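Local coordinates for tyrosyl-DNA phosphodiesterase 2 (Danio rerio, PDB 4F1H), which belongs to the endonuclease/exonuclease/phosphatase family of the DNase I-like clan, built on two beta sheets, with a bound magnesium ion, at residues 16-19 and 20-23; 173-176 and 177-181. All coordinates share one frame; numbering follows the deposited sequence.

How the contacts relate
Both contacts are local, each made by one continuous piece of chain where a helix starts or stops, and both fall within the endonuclease/exonuclease/phosphatase domain. Contact 1 comes first in sequence, at the turn that leads from strand 4-10 into helix 19-33; contact 2 follows much later, where the short helix 173-176, which directly follows strand 170-172, ends and the chain heads for strand 187-188. Their centres are 31 Å apart and their nearest atoms about 23 Å, so neither touches the other. Strand 4-10 belongs to the six-stranded sheet and strands 170-172 and 187-188 to the seven-stranded one; the two contacts thus lie at helix ends in connections attached to different sheets of the DNase I-like fold.

Contact 1 (16-19 and 20-23); sequences TLNL and ADRA
Arg22 reaches back from the first turn of helix 19-33 to the turn that precedes it, where its NH1 donates to Leu17 O at 2.9 Å. The acceptor lies 5° out of the guanidinium plane, so the N-H is used edge-on, although the donor stands above the plane of the Leu17 carbonyl and not on a lone pair. A bend at chi3 (38°) curls the arginine along the helix start and brings the NH1 edge of its guanidinium to the type II turn of Thr16 to Leu19. That turn is closed by its own bond, Leu19 N to Thr16 O, 3.2 Å.

The other guanidinium nitrogens are also satisfied: NE bonds to Thr238 O and NH2 to Asp12 O, while NH1 has a second acceptor in Asp15 O. Leu19 CD1 lies over one face of the group, 3.4 Å from Arg22 NH1, and adds apolar cover to a buried charge.

In the backbone, Arg22 N to Asn18 O (2.9 Å) and Ala23 N to Leu19 O (2.9 Å) are the opening i to i+4 bonds of the helix. Asn18 occupies the N-cap position, but its side chain makes no capping bond; its ND2 instead gives a weak bond to Asp21 OD2 at 3.4 Å, the amide and carboxylate planes being 26° apart. Asp21 OD1 forms a salt bridge with Arg24.

The acceptors for Arg22 come from two separate parts of the chain, the loop before the helix (Asp12, Asp15, Leu17) and Thr238, so its side chain ties the helix start to both. It lies about 9 Å from the bound magnesium ion, and this set of carbonyl acceptors would probably favour the charged guanidinium.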
ATOM      1  N   THR B  16      15.675   5.314  28.047  1.00 26.15           N
ATOM      2  CA  THR B  16      16.923   5.092  28.779  1.00 29.37           C
ATOM      3  C   THR B  16      16.709   4.270  30.059  1.00 28.98           C
ATOM      4  O   THR B  16      17.683   3.893  30.730  1.00 33.67           O
ATOM      5  CB  THR B  16      17.621   6.418  29.116  1.00 37.19           C
ATOM      6  OG1 THR B  16      16.746   7.194  29.936  1.00 36.15           O
ATOM      7  CG2 THR B  16      17.932   7.215  27.829  1.00 38.58           C
ATOM      8  N   LEU B  17      15.456   3.970  30.395  1.00 25.53           N
ATOM      9  CA  LEU B  17      15.196   3.223  31.636  1.00 22.62           C
ATOM     10  C   LEU B  17      15.697   1.782  31.522  1.00 28.60           C
ATOM     11  O   LEU B  17      15.312   1.052  30.596  1.00 28.96           O
ATOM     12  CB  LEU B  17      13.712   3.271  31.985  1.00 30.39           C
ATOM     13  CG  LEU B  17      13.307   2.604  33.308  1.00 42.57           C
ATOM     14  CD1 LEU B  17      14.049   3.240  34.492  1.00 40.26           C
ATOM     15  CD2 LEU B  17      11.813   2.705  33.503  1.00 43.92           C
ATOM     16  N   ASN B  18      16.574   1.377  32.443  1.00 24.46           N
ATOM     17  CA  ASN B  18      17.149   0.032  32.406  1.00 22.26           C
ATOM     18  C   ASN B  18      17.849  -0.241  31.070  1.00 25.74           C
ATOM     19  O   ASN B  18      17.874  -1.379  30.597  1.00 23.32           O
ATOM     20  CB  ASN B  18      16.080  -1.051  32.657  1.00 25.91           C
ATOM     21  CG  ASN B  18      15.451  -0.956  34.037  1.00 33.52           C
ATOM     22  OD1 ASN B  18      14.287  -0.585  34.167  1.00 43.42           O
ATOM     23  ND2 ASN B  18      16.211  -1.299  35.065  1.00 40.93           N
ATOM     24  N   LEU B  19      18.422   0.783  30.449  1.00 22.62           N
ATOM     25  CA  LEU B  19      19.095   0.552  29.143  1.00 21.75           C
ATOM     26  C   LEU B  19      20.265  -0.475  29.163  1.00 26.76           C
ATOM     27  O   LEU B  19      20.359  -1.330  28.280  1.00 23.83           O
ATOM     28  CB  LEU B  19      19.525   1.875  28.489  1.00 27.93           C
ATOM     29  CG  LEU B  19      19.734   1.779  26.971  1.00 27.75           C
ATOM     30  CD1 LEU B  19      18.480   1.269  26.235  1.00 29.90           C
ATOM     31  CD2 LEU B  19      20.126   3.154  26.447  1.00 31.61           C
ATOM     32  N   ALA B  20      21.133  -0.420  30.175  1.00 27.01           N
ATOM     33  CA  ALA B  20      22.211  -1.399  30.300  1.00 25.39           C
ATOM     34  C   ALA B  20      21.687  -2.830  30.491  1.00 22.51           C
ATOM     35  O   ALA B  20      22.208  -3.760  29.872  1.00 22.97           O
ATOM     36  CB  ALA B  20      23.149  -1.006  31.437  1.00 25.44           C
ATOM     37  N   ASP B  21      20.670  -3.014  31.341  1.00 24.19           N
ATOM     38  CA  ASP B  21      20.071  -4.344  31.501  1.00 23.25           C
ATOM     39  C   ASP B  21      19.447  -4.822  30.182  1.00 24.45           C
ATOM     40  O   ASP B  21      19.512  -6.015  29.836  1.00 23.74           O
ATOM     41  CB  ASP B  21      18.990  -4.327  32.583  1.00 28.41           C
ATOM     42  CG  ASP B  21      19.556  -4.084  33.973  1.00 39.68           C
ATOM     43  OD1 ASP B  21      20.666  -4.584  34.244  1.00 39.04           O
ATOM     44  OD2 ASP B  21      18.883  -3.401  34.780  1.00 50.09           O
ATOM     45  N   ARG B  22      18.816  -3.902  29.449  1.00 21.10           N
ATOM     46  CA  ARG B  22      18.198  -4.304  28.164  1.00 19.51           C
ATOM     47  C   ARG B  22      19.238  -4.660  27.075  1.00 18.66           C
ATOM     48  O   ARG B  22      19.043  -5.588  26.281  1.00 20.27           O
ATOM     49  CB  ARG B  22      17.148  -3.257  27.708  1.00 17.54           C
ATOM     50  CG  ARG B  22      15.904  -3.242  28.650  1.00 16.47           C
ATOM     51  CD  ARG B  22      15.137  -1.937  28.585  1.00 21.85           C
ATOM     52  NE  ARG B  22      15.138  -1.475  27.202  1.00 23.29           N
ATOM     53  CZ  ARG B  22      15.322  -0.213  26.827  1.00 22.71           C
ATOM     54  NH1 ARG B  22      15.489   0.768  27.710  1.00 22.71           N
ATOM     55  NH2 ARG B  22      15.348   0.057  25.546  1.00 20.89           N
ATOM     56  N   ALA B  23      20.389  -3.979  27.061  1.00 17.71           N
ATOM     57  CA  ALA B  23      21.454  -4.321  26.119  1.00 19.53           C
ATOM     58  C   ALA B  23      22.012  -5.705  26.437  1.00 18.83           C
ATOM     59  O   ALA B  23      22.367  -6.465  25.525  1.00 17.89           O
ATOM     60  CB  ALA B  23      22.581  -3.280  26.166  1.00 19.28           C
TER

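Contact 2 (173-176 and 177-181)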
ATOM      1  N   VAL B 173       9.138 -11.144   3.590  1.00 19.65           N
ATOM      2  CA  VAL B 173       9.340 -12.513   4.097  1.00 20.09           C
ATOM      3  C   VAL B 173       8.142 -13.046   4.901  1.00 19.69           C
ATOM      4  O   VAL B 173       7.753 -14.229   4.769  1.00 23.60           O
ATOM      5  CB  VAL B 173      10.672 -12.624   4.897  1.00 22.64           C
ATOM      6  CG1 VAL B 173      10.809 -13.963   5.594  1.00 31.50           C
ATOM      7  CG2 VAL B 173      11.863 -12.368   3.968  1.00 20.16           C
ATOM      8  N   TRP B 174       7.550 -12.195   5.744  1.00 20.78           N
ATOM      9  CA  TRP B 174       6.414 -12.649   6.524  1.00 18.22           C
ATOM     10  C   TRP B 174       5.272 -13.081   5.591  1.00 21.38           C
ATOM     11  O   TRP B 174       4.617 -14.094   5.855  1.00 21.34           O
ATOM     12  CB  TRP B 174       5.940 -11.556   7.483  1.00 16.67           C
ATOM     13  CG  TRP B 174       4.714 -11.928   8.218  1.00 20.11           C
ATOM     14  CD1 TRP B 174       4.641 -12.770   9.292  1.00 20.35           C
ATOM     15  CD2 TRP B 174       3.375 -11.458   7.971  1.00 20.35           C
ATOM     16  NE1 TRP B 174       3.335 -12.845   9.739  1.00 21.70           N
ATOM     17  CE2 TRP B 174       2.544 -12.063   8.941  1.00 18.64           C
ATOM     18  CE3 TRP B 174       2.804 -10.591   7.029  1.00 21.82           C
ATOM     19  CZ2 TRP B 174       1.150 -11.845   8.982  1.00 19.82           C
ATOM     20  CZ3 TRP B 174       1.425 -10.360   7.068  1.00 21.90           C
ATOM     21  CH2 TRP B 174       0.612 -10.991   8.042  1.00 19.83           C
ATOM     22  N   GLU B 175       5.020 -12.318   4.528  1.00 19.65           N
ATOM     23  CA  GLU B 175       3.974 -12.703   3.556  1.00 23.85           C
ATOM     24  C   GLU B 175       4.346 -14.007   2.873  1.00 29.45           C
ATOM     25  O   GLU B 175       3.533 -14.936   2.759  1.00 24.04           O
ATOM     26  CB  GLU B 175       3.795 -11.602   2.501  1.00 21.28           C
ATOM     27  CG  GLU B 175       3.281 -10.312   3.096  1.00 22.71           C
ATOM     28  CD  GLU B 175       3.061  -9.228   2.053  1.00 26.29           C
ATOM     29  OE1 GLU B 175       3.575  -9.340   0.912  1.00 32.00           O
ATOM     30  OE2 GLU B 175       2.360  -8.255   2.390  1.00 36.12           O
ATOM     31  N   GLN B 176       5.589 -14.085   2.428  1.00 22.65           N
ATOM     32  CA  GLN B 176       6.073 -15.249   1.688  1.00 26.52           C
ATOM     33  C   GLN B 176       5.982 -16.511   2.546  1.00 24.84           C
ATOM     34  O   GLN B 176       5.721 -17.617   2.028  1.00 27.37           O
ATOM     35  CB  GLN B 176       7.513 -14.986   1.218  1.00 26.45           C
ATOM     36  CG  GLN B 176       8.073 -16.011   0.249  1.00 35.82           C
ATOM     37  CD  GLN B 176       7.408 -15.932  -1.119  1.00 48.79           C
ATOM     38  OE1 GLN B 176       6.882 -14.888  -1.516  1.00 47.49           O
ATOM     39  NE2 GLN B 176       7.425 -17.042  -1.846  1.00 55.76           N
ATOM     40  N   LEU B 177       6.153 -16.363   3.864  1.00 21.02           N
ATOM     41  CA  LEU B 177       6.105 -17.516   4.760  1.00 22.78           C
ATOM     42  C   LEU B 177       4.675 -17.893   5.175  1.00 31.40           C
ATOM     43  O   LEU B 177       4.476 -18.797   5.989  1.00 31.77           O
ATOM     44  CB  LEU B 177       7.005 -17.320   5.994  1.00 25.51           C
ATOM     45  CG  LEU B 177       8.505 -17.380   5.711  1.00 21.88           C
ATOM     46  CD1 LEU B 177       9.312 -17.064   6.972  1.00 25.64           C
ATOM     47  CD2 LEU B 177       8.889 -18.760   5.190  1.00 25.29           C
ATOM     48  N   GLY B 178       3.692 -17.211   4.611  1.00 25.70           N
ATOM     49  CA  GLY B 178       2.308 -17.619   4.817  1.00 27.87           C
ATOM     50  C   GLY B 178       1.444 -16.730   5.690  1.00 30.05           C
ATOM     51  O   GLY B 178       0.357 -17.145   6.149  1.00 26.28           O
ATOM     52  N   LYS B 179       1.917 -15.514   5.937  1.00 23.98           N
ATOM     53  CA  LYS B 179       1.186 -14.568   6.786  1.00 20.06           C
ATOM     54  C   LYS B 179       0.764 -15.199   8.129  1.00 21.90           C
ATOM     55  O   LYS B 179      -0.419 -15.102   8.542  1.00 27.77           O
ATOM     56  CB  LYS B 179      -0.030 -13.983   6.070  1.00 24.48           C
ATOM     57  CG  LYS B 179       0.309 -13.100   4.854  1.00 26.40           C
ATOM     58  CD  LYS B 179      -0.955 -12.462   4.288  1.00 36.48           C
ATOM     59  CE  LYS B 179      -0.631 -11.473   3.194  1.00 40.76           C
ATOM     60  NZ  LYS B 179      -1.867 -10.762   2.729  1.00 45.06           N
ATOM     61  N   GLN B 180       1.731 -15.780   8.817  1.00 24.58           N
ATOM     62  CA  GLN B 180       1.457 -16.537  10.041  1.00 23.19           C
ATOM     63  C   GLN B 180       1.059 -15.613  11.185  1.00 30.49           C
ATOM     64  O   GLN B 180       1.685 -14.567  11.408  1.00 28.63           O
ATOM     65  CB  GLN B 180       2.645 -17.437  10.393  1.00 24.04           C
ATOM     66  CG  GLN B 180       2.997 -18.397   9.233  1.00 28.92           C
ATOM     67  CD  GLN B 180       3.987 -19.465   9.617  1.00 41.96           C
ATOM     68  OE1 GLN B 180       4.116 -19.803  10.785  1.00 42.92           O
ATOM     69  NE2 GLN B 180       4.690 -20.012   8.629  1.00 47.17           N
ATOM     70  N   GLU B 181      -0.000 -15.995  11.894  1.00 30.34           N
ATOM     71  CA  GLU B 181      -0.662 -15.072  12.801  1.00 37.21           C
ATOM     72  C   GLU B 181       0.170 -14.740  14.018  1.00 37.85           C
ATOM     73  O   GLU B 181       0.088 -13.640  14.562  1.00 38.23           O
ATOM     74  CB  GLU B 181      -2.031 -15.624  13.222  1.00 43.01           C
ATOM     75  CG  GLU B 181      -3.181 -14.937  12.509  1.00 50.31           C
ATOM     76  CD  GLU B 181      -3.144 -13.431  12.694  1.00 51.41           C
ATOM     77  OE1 GLU B 181      -2.873 -12.984  13.835  1.00 55.21           O
ATOM     78  OE2 GLU B 181      -3.377 -12.697  11.703  1.00 45.91           O
TER
HETATM   79  O   HOH W   1       4.433 -15.823   7.967  1.00 26.08           O
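Trp174 NE1 donates to Gln180 O at 2.9 Å, with the acceptor at the ring edge, 11° out of the indole plane. Gly178 N to Glu175 O (2.9 Å) and Lys179 N to Trp174 O (3.1 Å) are the two bonds back into the last helical turn that, with the positive phi of Gly178 (109°), define a Schellman motif. Leu177 N completes the turn by binding Val173 O at 2.8 Å. A water donates a hydrogen bond to Trp174 O and accepts one from Gln180 N, bridging the helix end to the departing chain. Gln180 NE2 also folds back, bonding nearly straight to Leu177 O at 2.9 Å.

Around this polar framework, Lys179 lies across one indole face: its CA is 3.6 Å from the centroid of the six-membered ring and 19° off the normal, a CH-pi contact, while CB and CG continue over the CH2 and CZ3 rim. Beyond the ring, the extended lysine runs beside Glu175, whose CG meets Lys179 CE; their charged atoms do not touch. Val173 CG1, anti to the backbone N, packs against Leu177 CD1 at 3.7 Å.

Val173 and Leu177 both press on Pro221 of strand 220-227, and Val173 reaches further to Cys246 and Phe248 of strand 243-249. Val173 also packs on Ile208 and Leu210 of strand 202-211, and Trp174 on Arg204 of the same strand, so the short helix and its C-terminal turn rest on strands from both sheets of the fold.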